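Local coordinates for 11S globulin subunit beta (Cucurbita maxima, PDB 2E9Q), which serves as a seed storage protein of the 11S globulin family, a nutrient reservoir built from hexamers of subunits that each carry two cupin domains, at residues Y178-E187 / K233-R241; K85-I95 / Y148-V159. All coordinates share one frame; numbering follows the deposited sequence.

How the contacts relate
From the N terminus, the chain first runs through 85-95, makes a 52-residue excursion of strands and loops with no modelled helix, and returns at 148-159, closing contact 2 inside the N-terminal cupin barrel. Contact 1 opens only afterwards: 178-187 leaves strand 176-178, the 45 intervening residues include helices 215-222 and 226-233, and the segment 233-241 leads back into strand 242-244. The two closures are therefore in series, neither nested nor crossed. The centres of contacts 1 and 2 lie about 20 Å apart, and the nearest atoms of contacts 1 and 2 about 6 Å. Strand 74-81 relates them, pairing with 145-149, 176-178 and 242-244. Contact 2 knits strands of the barrel together; contact 1 gathers the base of the helical excursion onto it.

Contact 1: residues Y178-E187 / K233-R241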
loop_
_atom_site.group_PDB
_atom_site.type_symbol
_atom_site.label_atom_id
_atom_site.label_comp_id
_atom_site.label_asym_id
_atom_site.label_seq_id
_atom_site.Cartn_x
_atom_site.Cartn_y
_atom_site.Cartn_z
ATOM N N TYR A 178 7.155 -18.300 18.534
ATOM C CA TYR A 178 7.417 -18.397 19.963
ATOM C C TYR A 178 8.882 -18.672 20.260
ATOM O O TYR A 178 9.520 -19.488 19.588
ATOM C CB TYR A 178 6.548 -19.501 20.596
ATOM C CG TYR A 178 5.136 -19.061 20.883
ATOM C CD1 TYR A 178 4.118 -19.199 19.932
ATOM C CD2 TYR A 178 4.825 -18.453 22.093
ATOM C CE1 TYR A 178 2.820 -18.733 20.194
ATOM C CE2 TYR A 178 3.544 -17.985 22.362
ATOM C CZ TYR A 178 2.549 -18.125 21.418
ATOM O OH TYR A 178 1.300 -17.638 21.732
ATOM N N LEU A 179 9.415 -17.989 21.270
ATOM C CA LEU A 179 10.812 -18.178 21.653
ATOM C C LEU A 179 10.998 -19.367 22.596
ATOM O O LEU A 179 12.092 -19.919 22.689
ATOM C CB LEU A 179 11.366 -16.920 22.324
ATOM C CG LEU A 179 11.305 -15.579 21.577
ATOM C CD1 LEU A 179 12.316 -14.631 22.202
ATOM C CD2 LEU A 179 11.621 -15.763 20.114
ATOM N N ALA A 180 9.936 -19.761 23.294
ATOM C CA ALA A 180 10.024 -20.892 24.222
ATOM C C ALA A 180 8.770 -21.750 24.242
ATOM O O ALA A 180 7.727 -21.359 23.720
ATOM C CB ALA A 180 10.310 -20.393 25.625
ATOM N N GLY A 181 8.879 -22.922 24.868
ATOM C CA GLY A 181 7.745 -23.825 24.973
ATOM C C GLY A 181 7.428 -24.560 23.687
ATOM O O GLY A 181 8.211 -24.560 22.747
ATOM N N ARG A 182 6.269 -25.202 23.648
ATOM C CA ARG A 182 5.864 -25.940 22.461
ATOM C C ARG A 182 4.372 -25.734 22.264
ATOM O O ARG A 182 3.555 -26.560 22.666
ATOM C CB ARG A 182 6.175 -27.417 22.639
ATOM C CG ARG A 182 6.229 -28.195 21.352
ATOM C CD ARG A 182 6.382 -29.663 21.681
ATOM N NE ARG A 182 5.226 -30.153 22.430
ATOM C CZ ARG A 182 5.246 -31.220 23.222
ATOM N NH1 ARG A 182 4.142 -31.592 23.863
ATOM N NH2 ARG A 182 6.371 -31.910 23.384
ATOM N N PRO A 183 4.001 -24.610 21.644
ATOM C CA PRO A 183 2.601 -24.276 21.391
ATOM C C PRO A 183 2.070 -24.963 20.145
ATOM O O PRO A 183 2.799 -25.154 19.173
ATOM C CB PRO A 183 2.649 -22.770 21.223
ATOM C CG PRO A 183 3.919 -22.603 20.432
ATOM C CD PRO A 183 4.893 -23.550 21.132
ATOM N N GLU A 184 0.803 -25.347 20.181
ATOM C CA GLU A 184 0.180 -25.971 19.024
ATOM C C GLU A 184 -0.434 -24.805 18.252
ATOM O O GLU A 184 -1.616 -24.515 18.405
ATOM C CB GLU A 184 -0.899 -26.954 19.478
ATOM C CG GLU A 184 -0.730 -28.350 18.891
ATOM C CD GLU A 184 -1.370 -29.431 19.746
ATOM O OE1 GLU A 184 -2.604 -29.385 19.942
ATOM O OE2 GLU A 184 -0.635 -30.328 20.227
ATOM N N GLN A 185 0.390 -24.130 17.446
ATOM C CA GLN A 185 -0.037 -22.964 16.667
ATOM C C GLN A 185 -1.481 -23.070 16.196
ATOM O O GLN A 185 -1.802 -23.852 15.295
ATOM C CB GLN A 185 0.890 -22.788 15.459
ATOM C CG GLN A 185 1.441 -21.377 15.294
ATOM C CD GLN A 185 2.293 -20.936 16.473
ATOM O OE1 GLN A 185 3.393 -21.441 16.686
ATOM N NE2 GLN A 185 1.778 -19.996 17.249
ATOM N N VAL A 186 -2.345 -22.277 16.824
ATOM C CA VAL A 186 -3.768 -22.268 16.511
ATOM C C VAL A 186 -4.212 -20.923 15.944
ATOM O O VAL A 186 -5.333 -20.795 15.445
ATOM C CB VAL A 186 -4.618 -22.586 17.768
ATOM C CG1 VAL A 186 -4.382 -21.528 18.840
ATOM C CG2 VAL A 186 -6.105 -22.665 17.391
ATOM N N GLU A 187 -3.336 -19.923 16.034
ATOM C CA GLU A 187 -3.637 -18.595 15.510
ATOM C C GLU A 187 -4.238 -18.797 14.124
ATOM O O GLU A 187 -5.225 -18.155 13.761
ATOM C CB GLU A 187 -2.362 -17.751 15.412
ATOM C CG GLU A 187 -1.595 -17.640 16.723
ATOM C CD GLU A 187 -0.845 -18.912 17.078
ATOM O OE1 GLU A 187 -0.312 -19.000 18.202
ATOM O OE2 GLU A 187 -0.780 -19.825 16.228
ATOM N N LYS A 233 15.033 -26.089 23.060
ATOM C CA LYS A 233 14.098 -26.645 22.090
ATOM C C LYS A 233 12.759 -27.049 22.706
ATOM O O LYS A 233 11.752 -27.126 22.005
ATOM C CB LYS A 233 14.717 -27.858 21.398
ATOM C CG LYS A 233 15.991 -27.563 20.616
ATOM C CD LYS A 233 16.307 -28.722 19.684
ATOM C CE LYS A 233 17.453 -28.399 18.752
ATOM N NZ LYS A 233 17.622 -29.449 17.712
ATOM N N GLY A 234 12.754 -27.320 24.007
ATOM C CA GLY A 234 11.527 -27.708 24.678
ATOM C C GLY A 234 10.789 -28.881 24.050
ATOM O O GLY A 234 9.563 -28.907 24.032
ATOM N N GLU A 235 11.527 -29.860 23.541
ATOM C CA GLU A 235 10.908 -31.024 22.912
ATOM C C GLU A 235 9.877 -31.696 23.824
ATOM O O GLU A 235 8.978 -32.387 23.346
ATOM C CB GLU A 235 11.980 -32.050 22.530
ATOM C CG GLU A 235 13.006 -31.566 21.508
ATOM C CD GLU A 235 12.438 -31.471 20.102
ATOM O OE1 GLU A 235 13.175 -31.044 19.186
ATOM O OE2 GLU A 235 11.256 -31.829 19.914
ATOM N N ASP A 236 10.003 -31.477 25.131
ATOM C CA ASP A 236 9.104 -32.089 26.103
ATOM C C ASP A 236 8.159 -31.181 26.866
ATOM O O ASP A 236 7.502 -31.630 27.803
ATOM C CB ASP A 236 9.919 -32.883 27.118
ATOM C CG ASP A 236 10.233 -34.271 26.636
ATOM O OD1 ASP A 236 10.825 -34.401 25.540
ATOM O OD2 ASP A 236 9.880 -35.232 27.353
ATOM N N ASP A 237 8.082 -29.913 26.491
ATOM C CA ASP A 237 7.190 -29.008 27.197
ATOM C C ASP A 237 5.758 -29.304 26.751
ATOM O O ASP A 237 5.421 -29.140 25.581
ATOM C CB ASP A 237 7.555 -27.559 26.883
ATOM C CG ASP A 237 7.003 -26.581 27.900
ATOM O OD1 ASP A 237 5.914 -26.839 28.458
ATOM O OD2 ASP A 237 7.659 -25.541 28.130
ATOM N N GLU A 238 4.926 -29.746 27.687
ATOM C CA GLU A 238 3.529 -30.073 27.395
ATOM C C GLU A 238 2.602 -28.983 27.911
ATOM O O GLU A 238 1.383 -29.134 27.884
ATOM C CB GLU A 238 3.149 -31.403 28.060
ATOM C CG GLU A 238 4.028 -32.584 27.659
ATOM C CD GLU A 238 3.642 -33.176 26.319
ATOM O OE1 GLU A 238 4.427 -33.978 25.769
ATOM O OE2 GLU A 238 2.545 -32.845 25.818
ATOM N N ARG A 239 3.188 -27.880 28.369
ATOM C CA ARG A 239 2.423 -26.764 28.929
ATOM C C ARG A 239 1.753 -25.836 27.929
ATOM O O ARG A 239 0.893 -25.039 28.297
ATOM C CB ARG A 239 3.331 -25.915 29.821
ATOM C CG ARG A 239 3.887 -26.627 31.038
ATOM C CD ARG A 239 4.842 -25.706 31.773
ATOM N NE ARG A 239 5.942 -25.345 30.897
ATOM C CZ ARG A 239 6.796 -24.358 31.132
ATOM N NH1 ARG A 239 7.765 -24.109 30.267
ATOM N NH2 ARG A 239 6.674 -23.623 32.229
ATOM N N ASP A 240 2.151 -25.944 26.668
ATOM C CA ASP A 240 1.639 -25.086 25.605
ATOM C C ASP A 240 2.120 -23.636 25.819
ATOM O O ASP A 240 3.193 -23.423 26.377
ATOM C CB ASP A 240 0.118 -25.152 25.513
ATOM C CG ASP A 240 -0.395 -24.701 24.147
ATOM O OD1 ASP A 240 -0.946 -23.584 24.040
ATOM O OD2 ASP A 240 -0.229 -25.466 23.171
ATOM N N ARG A 241 1.326 -22.650 25.419
ATOM C CA ARG A 241 1.743 -21.248 25.501
ATOM C C ARG A 241 1.567 -20.428 26.790
ATOM O O ARG A 241 2.198 -19.372 26.938
ATOM C CB ARG A 241 1.101 -20.485 24.343
ATOM C CG ARG A 241 -0.300 -19.976 24.620
ATOM C CD ARG A 241 -1.055 -19.786 23.309
ATOM N NE ARG A 241 -1.281 -21.074 22.663
ATOM C CZ ARG A 241 -0.977 -21.348 21.400
ATOM N NH1 ARG A 241 -0.434 -20.408 20.640
ATOM N NH2 ARG A 241 -1.202 -22.566 20.903
HETATM O O HOH W 1 2.988 -27.783 25.013
HETATM O O HOH W 2 4.839 -25.266 25.915
#
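The salt-bridge network of E187, D240 and R241 lies at the base of the helical excursion from the N-terminal cupin barrel, where the loop after strand 176-178 meets the loop leading into strand 242-244. The R241 guanidinium is sandwiched, with P183 CB over one face and V186 CG1 over the opposite one, which leaves its edge for oxygens. R241 NH1 reaches E187 OE1 at 2.8 Å in a salt bridge with a bent, weak hydrogen bond, and NH2 makes a weak bond to E184 O. A bend at chi3 (66°) curls the arginine back, and R241 NE meets D240 OD1 at 2.9 Å. The backbone N of R241 approaches that oxygen from the same face of the carboxylate. D240 OD2, on its syn side, receives the N-H of E184 at 3.2 Å. Were D240 an alanine, the E184 N-H and the R241 backbone N would probably lose their carboxylate acceptor, and the guanidinium one of the contacts that fix its rotation.

R182 works the other end. Its NH1 forms a salt bridge with E238 OE2 (2.8 Å), the two flat groups standing 79° apart, while D237 O sits over the middle of the guanidinium, 3.1 Å from R182 CZ. Between these ends one water donates to R182 O and D237 O and accepts from D240 N. G181 and G234 both adopt positive phi, which favours glycine; G181 CA lies 3.6 Å from D237 OD2, and R239 grips that carboxylate side-on.

Y178 and R241 rest on L76 of strand 74-81, and V186 and R241 pack on A41 of strand 39-43. N208 binds G181 O, and R239 reaches the backbone O of N427, in helix 422-429 of a neighbouring subunit.

Contact 2: residues K85-I95 / Y148-V159; sequences KLIFVAQGFGI and YNRGQSDLVLIV
F88 and I158 form a hydrogen-bonded antiparallel pair in the N-terminal cupin barrel, where strand 85-91 runs beside strand 155-159. The bonds F88 N to I158 O and I158 N to F88 O are both 2.8 Å, the second almost straight at 174°. The packing here is tight and apolar. Branched aliphatic residues fill one face of the sheet: I87 CG1 lies 3.9 Å from V159 CG2, the two side chains pointing the same way, and V89 CG2 meets L157 CD2 at 3.8 Å. I87 and L157 also reach M147 of strand 145-149, in the other sheet. The opposite face carries F88 and I158, whose side chains meet F399 of strand 393-400, so apolar bulk here joins the two cupin domains.

A classic beta bulge breaks the regular register: A90 and Q91 both face V156, whose O takes a bond from A90 N (2.9 Å) and a longer, weak one from Q91 N. Around Q91, S153, D154, F93 and R150 the contact is more polar and at least partly exposed. With chi1 at 178° and its chain extended, Q91 carries NE2 out to D154 O at 2.9 Å. Glycines serve where side chains could not: a CB on G92 would jam against the preceding carbonyl O and crowd D154 O, and one on G94 would collide with Y148 O. Pairing resumes at G94 and N149 and continues with the hydrogen-bonded pair I95 and Y148, flanked by the turn that N149 braces through ND2 on S153 O.

On the solvent side F93 and R150 meet at about a right angle. The ring offers one face to G151 CA in a CH-pi contact, and its edge stands over a face of the guanidinium, planes 80° apart, with F93 CD2 3.4 Å from R150 NH1.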
loop_
_atom_site.group_PDB
_atom_site.type_symbol
_atom_site.label_atom_id
_atom_site.label_comp_id
_atom_site.label_asym_id
_atom_site.label_seq_id
_atom_site.Cartn_x
_atom_site.Cartn_y
_atom_site.Cartn_z
ATOM N N LYS A 85 -0.571 -5.776 16.410
ATOM C CA LYS A 85 -1.667 -6.137 17.290
ATOM C C LYS A 85 -2.027 -5.078 18.309
ATOM O O LYS A 85 -1.190 -4.275 18.745
ATOM C CB LYS A 85 -1.328 -7.412 18.074
ATOM C CG LYS A 85 -1.209 -8.684 17.261
ATOM C CD LYS A 85 -0.620 -9.789 18.131
ATOM C CE LYS A 85 -0.511 -11.105 17.382
ATOM N NZ LYS A 85 -0.100 -12.217 18.288
ATOM N N LEU A 86 -3.291 -5.103 18.691
ATOM C CA LEU A 86 -3.816 -4.243 19.711
ATOM C C LEU A 86 -4.379 -5.289 20.655
ATOM O O LEU A 86 -4.886 -6.327 20.210
ATOM C CB LEU A 86 -4.917 -3.350 19.161
ATOM C CG LEU A 86 -4.618 -1.857 19.054
ATOM C CD1 LEU A 86 -3.141 -1.567 18.867
ATOM C CD2 LEU A 86 -5.439 -1.317 17.921
ATOM N N ILE A 87 -4.271 -5.035 21.950
ATOM C CA ILE A 87 -4.754 -5.979 22.942
ATOM C C ILE A 87 -5.526 -5.238 23.997
ATOM O O ILE A 87 -4.965 -4.403 24.713
ATOM C CB ILE A 87 -3.585 -6.703 23.609
ATOM C CG1 ILE A 87 -2.847 -7.539 22.569
ATOM C CG2 ILE A 87 -4.084 -7.544 24.759
ATOM C CD1 ILE A 87 -1.686 -8.350 23.120
ATOM N N PHE A 88 -6.818 -5.520 24.088
ATOM C CA PHE A 88 -7.631 -4.868 25.089
ATOM C C PHE A 88 -7.687 -5.755 26.320
ATOM O O PHE A 88 -8.020 -6.935 26.220
ATOM C CB PHE A 88 -9.041 -4.622 24.577
ATOM C CG PHE A 88 -9.934 -3.953 25.577
ATOM C CD1 PHE A 88 -9.752 -2.613 25.905
ATOM C CD2 PHE A 88 -10.961 -4.660 26.192
ATOM C CE1 PHE A 88 -10.582 -1.979 26.831
ATOM C CE2 PHE A 88 -11.795 -4.041 27.116
ATOM C CZ PHE A 88 -11.602 -2.691 27.435
ATOM N N VAL A 89 -7.348 -5.182 27.474
ATOM C CA VAL A 89 -7.364 -5.901 28.750
ATOM C C VAL A 89 -8.789 -5.814 29.282
ATOM O O VAL A 89 -9.186 -4.812 29.871
ATOM C CB VAL A 89 -6.376 -5.257 29.763
ATOM C CG1 VAL A 89 -6.458 -5.962 31.106
ATOM C CG2 VAL A 89 -4.959 -5.335 29.214
ATOM N N ALA A 90 -9.556 -6.875 29.060
ATOM C CA ALA A 90 -10.952 -6.910 29.469
ATOM C C ALA A 90 -11.129 -7.160 30.959
ATOM O O ALA A 90 -12.123 -6.733 31.546
ATOM C CB ALA A 90 -11.701 -7.982 28.661
ATOM N N GLN A 91 -10.170 -7.855 31.564
ATOM C CA GLN A 91 -10.246 -8.158 32.991
ATOM C C GLN A 91 -8.888 -8.530 33.583
ATOM O O GLN A 91 -8.085 -9.217 32.947
ATOM C CB GLN A 91 -11.236 -9.307 33.232
ATOM C CG GLN A 91 -11.350 -9.746 34.690
ATOM C CD GLN A 91 -12.147 -11.044 34.875
ATOM O OE1 GLN A 91 -13.355 -11.092 34.642
ATOM N NE2 GLN A 91 -11.461 -12.097 35.292
ATOM N N GLY A 92 -8.640 -8.060 34.803
ATOM C CA GLY A 92 -7.399 -8.376 35.489
ATOM C C GLY A 92 -6.290 -7.369 35.280
ATOM O O GLY A 92 -6.503 -6.314 34.683
ATOM N N PHE A 93 -5.105 -7.686 35.792
ATOM C CA PHE A 93 -3.955 -6.812 35.627
ATOM C C PHE A 93 -2.655 -7.577 35.773
ATOM O O PHE A 93 -2.605 -8.625 36.415
ATOM C CB PHE A 93 -3.991 -5.624 36.604
ATOM C CG PHE A 93 -4.114 -6.005 38.055
ATOM C CD1 PHE A 93 -5.359 -6.281 38.615
ATOM C CD2 PHE A 93 -2.989 -6.031 38.874
ATOM C CE1 PHE A 93 -5.488 -6.574 39.973
ATOM C CE2 PHE A 93 -3.100 -6.325 40.240
ATOM C CZ PHE A 93 -4.355 -6.596 40.793
ATOM N N GLY A 94 -1.607 -7.063 35.147
ATOM C CA GLY A 94 -0.334 -7.735 35.216
ATOM C C GLY A 94 0.795 -6.909 34.639
ATOM O O GLY A 94 0.693 -5.685 34.528
ATOM N N ILE A 95 1.870 -7.593 34.272
ATOM C CA ILE A 95 3.035 -6.940 33.717
ATOM C C ILE A 95 3.405 -7.559 32.381
ATOM O O ILE A 95 3.157 -8.745 32.142
ATOM C CB ILE A 95 4.227 -7.030 34.699
ATOM C CG1 ILE A 95 4.583 -8.488 34.971
ATOM C CG2 ILE A 95 3.842 -6.366 36.021
ATOM C CD1 ILE A 95 5.695 -8.673 36.003
ATOM N N TYR A 148 2.207 -11.522 32.000
ATOM C CA TYR A 148 2.068 -12.251 33.242
ATOM C C TYR A 148 0.897 -11.707 34.040
ATOM O O TYR A 148 0.680 -10.501 34.103
ATOM C CB TYR A 148 3.353 -12.118 34.060
ATOM C CG TYR A 148 3.236 -12.631 35.475
ATOM C CD1 TYR A 148 3.353 -13.991 35.760
ATOM C CD2 TYR A 148 2.979 -11.756 36.529
ATOM C CE1 TYR A 148 3.218 -14.468 37.065
ATOM C CE2 TYR A 148 2.839 -12.220 37.838
ATOM C CZ TYR A 148 2.961 -13.577 38.094
ATOM O OH TYR A 148 2.828 -14.036 39.381
ATOM N N ASN A 149 0.141 -12.608 34.646
ATOM C CA ASN A 149 -0.998 -12.227 35.456
ATOM C C ASN A 149 -0.500 -12.153 36.900
ATOM O O ASN A 149 0.028 -13.133 37.430
ATOM C CB ASN A 149 -2.100 -13.283 35.330
ATOM C CG ASN A 149 -3.347 -12.925 36.112
ATOM O OD1 ASN A 149 -3.522 -11.785 36.540
ATOM N ND2 ASN A 149 -4.236 -13.905 36.290
ATOM N N ARG A 150 -0.650 -10.987 37.522
ATOM C CA ARG A 150 -0.215 -10.809 38.905
ATOM C C ARG A 150 -1.412 -10.528 39.807
ATOM O O ARG A 150 -1.256 -10.168 40.970
ATOM C CB ARG A 150 0.816 -9.671 39.008
ATOM C CG ARG A 150 0.265 -8.247 39.002
ATOM C CD ARG A 150 1.431 -7.249 39.114
ATOM N NE ARG A 150 1.052 -5.917 39.595
ATOM C CZ ARG A 150 0.418 -4.994 38.875
ATOM N NH1 ARG A 150 0.072 -5.236 37.617
ATOM N NH2 ARG A 150 0.133 -3.816 39.417
ATOM N N GLY A 151 -2.613 -10.695 39.259
ATOM C CA GLY A 151 -3.819 -10.463 40.034
ATOM C C GLY A 151 -4.413 -11.757 40.557
ATOM O O GLY A 151 -3.836 -12.827 40.377
ATOM N N GLN A 152 -5.571 -11.663 41.205
ATOM C CA GLN A 152 -6.231 -12.844 41.751
ATOM C C GLN A 152 -7.280 -13.390 40.799
ATOM O O GLN A 152 -7.595 -14.578 40.831
ATOM C CB GLN A 152 -6.881 -12.526 43.104
ATOM C CG GLN A 152 -5.883 -12.164 44.181
ATOM C CD GLN A 152 -4.832 -13.241 44.391
ATOM O OE1 GLN A 152 -3.818 -13.011 45.054
ATOM N NE2 GLN A 152 -5.071 -14.426 43.834
ATOM N N SER A 153 -7.824 -12.514 39.964
ATOM C CA SER A 153 -8.827 -12.908 38.980
ATOM C C SER A 153 -8.088 -13.411 37.745
ATOM O O SER A 153 -6.867 -13.302 37.662
ATOM C CB SER A 153 -9.676 -11.703 38.576
ATOM O OG SER A 153 -8.942 -10.844 37.715
ATOM N N ASP A 154 -8.822 -13.959 36.784
ATOM C CA ASP A 154 -8.195 -14.429 35.552
ATOM C C ASP A 154 -7.902 -13.207 34.688
ATOM O O ASP A 154 -8.671 -12.254 34.670
ATOM C CB ASP A 154 -9.126 -15.359 34.763
ATOM C CG ASP A 154 -9.365 -16.688 35.453
ATOM O OD1 ASP A 154 -8.387 -17.418 35.733
ATOM O OD2 ASP A 154 -10.546 -17.008 35.701
ATOM N N LEU A 155 -6.798 -13.243 33.963
ATOM C CA LEU A 155 -6.440 -12.134 33.090
ATOM C C LEU A 155 -7.058 -12.417 31.716
ATOM O O LEU A 155 -6.654 -13.371 31.057
ATOM C CB LEU A 155 -4.920 -12.064 32.957
ATOM C CG LEU A 155 -4.239 -10.711 32.781
ATOM C CD1 LEU A 155 -2.900 -10.946 32.119
ATOM C CD2 LEU A 155 -5.099 -9.763 31.960
ATOM N N VAL A 156 -8.027 -11.607 31.295
ATOM C CA VAL A 156 -8.681 -11.791 29.989
ATOM C C VAL A 156 -8.243 -10.726 28.968
ATOM O O VAL A 156 -8.498 -9.527 29.148
ATOM C CB VAL A 156 -10.234 -11.761 30.126
ATOM C CG1 VAL A 156 -10.893 -12.040 28.779
ATOM C CG2 VAL A 156 -10.693 -12.796 31.159
ATOM N N LEU A 157 -7.600 -11.186 27.894
ATOM C CA LEU A 157 -7.081 -10.318 26.838
ATOM C C LEU A 157 -7.702 -10.508 25.452
ATOM O O LEU A 157 -7.689 -11.613 24.889
ATOM C CB LEU A 157 -5.585 -10.535 26.712
ATOM C CG LEU A 157 -4.876 -10.531 28.064
ATOM C CD1 LEU A 157 -3.473 -11.089 27.918
ATOM C CD2 LEU A 157 -4.875 -9.119 28.608
ATOM N N ILE A 158 -8.216 -9.416 24.897
ATOM C CA ILE A 158 -8.806 -9.435 23.570
ATOM C C ILE A 158 -7.753 -8.955 22.563
ATOM O O ILE A 158 -7.452 -7.765 22.478
ATOM C CB ILE A 158 -10.034 -8.517 23.514
ATOM C CG1 ILE A 158 -10.972 -8.830 24.687
ATOM C CG2 ILE A 158 -10.742 -8.699 22.180
ATOM C CD1 ILE A 158 -11.436 -10.289 24.747
ATOM N N VAL A 159 -7.197 -9.899 21.814
ATOM C CA VAL A 159 -6.160 -9.627 20.831
ATOM C C VAL A 159 -6.644 -9.454 19.396
ATOM O O VAL A 159 -7.134 -10.401 18.781
ATOM C CB VAL A 159 -5.128 -10.753 20.820
ATOM C CG1 VAL A 159 -3.993 -10.420 19.848
ATOM C CG2 VAL A 159 -4.613 -10.998 22.239
#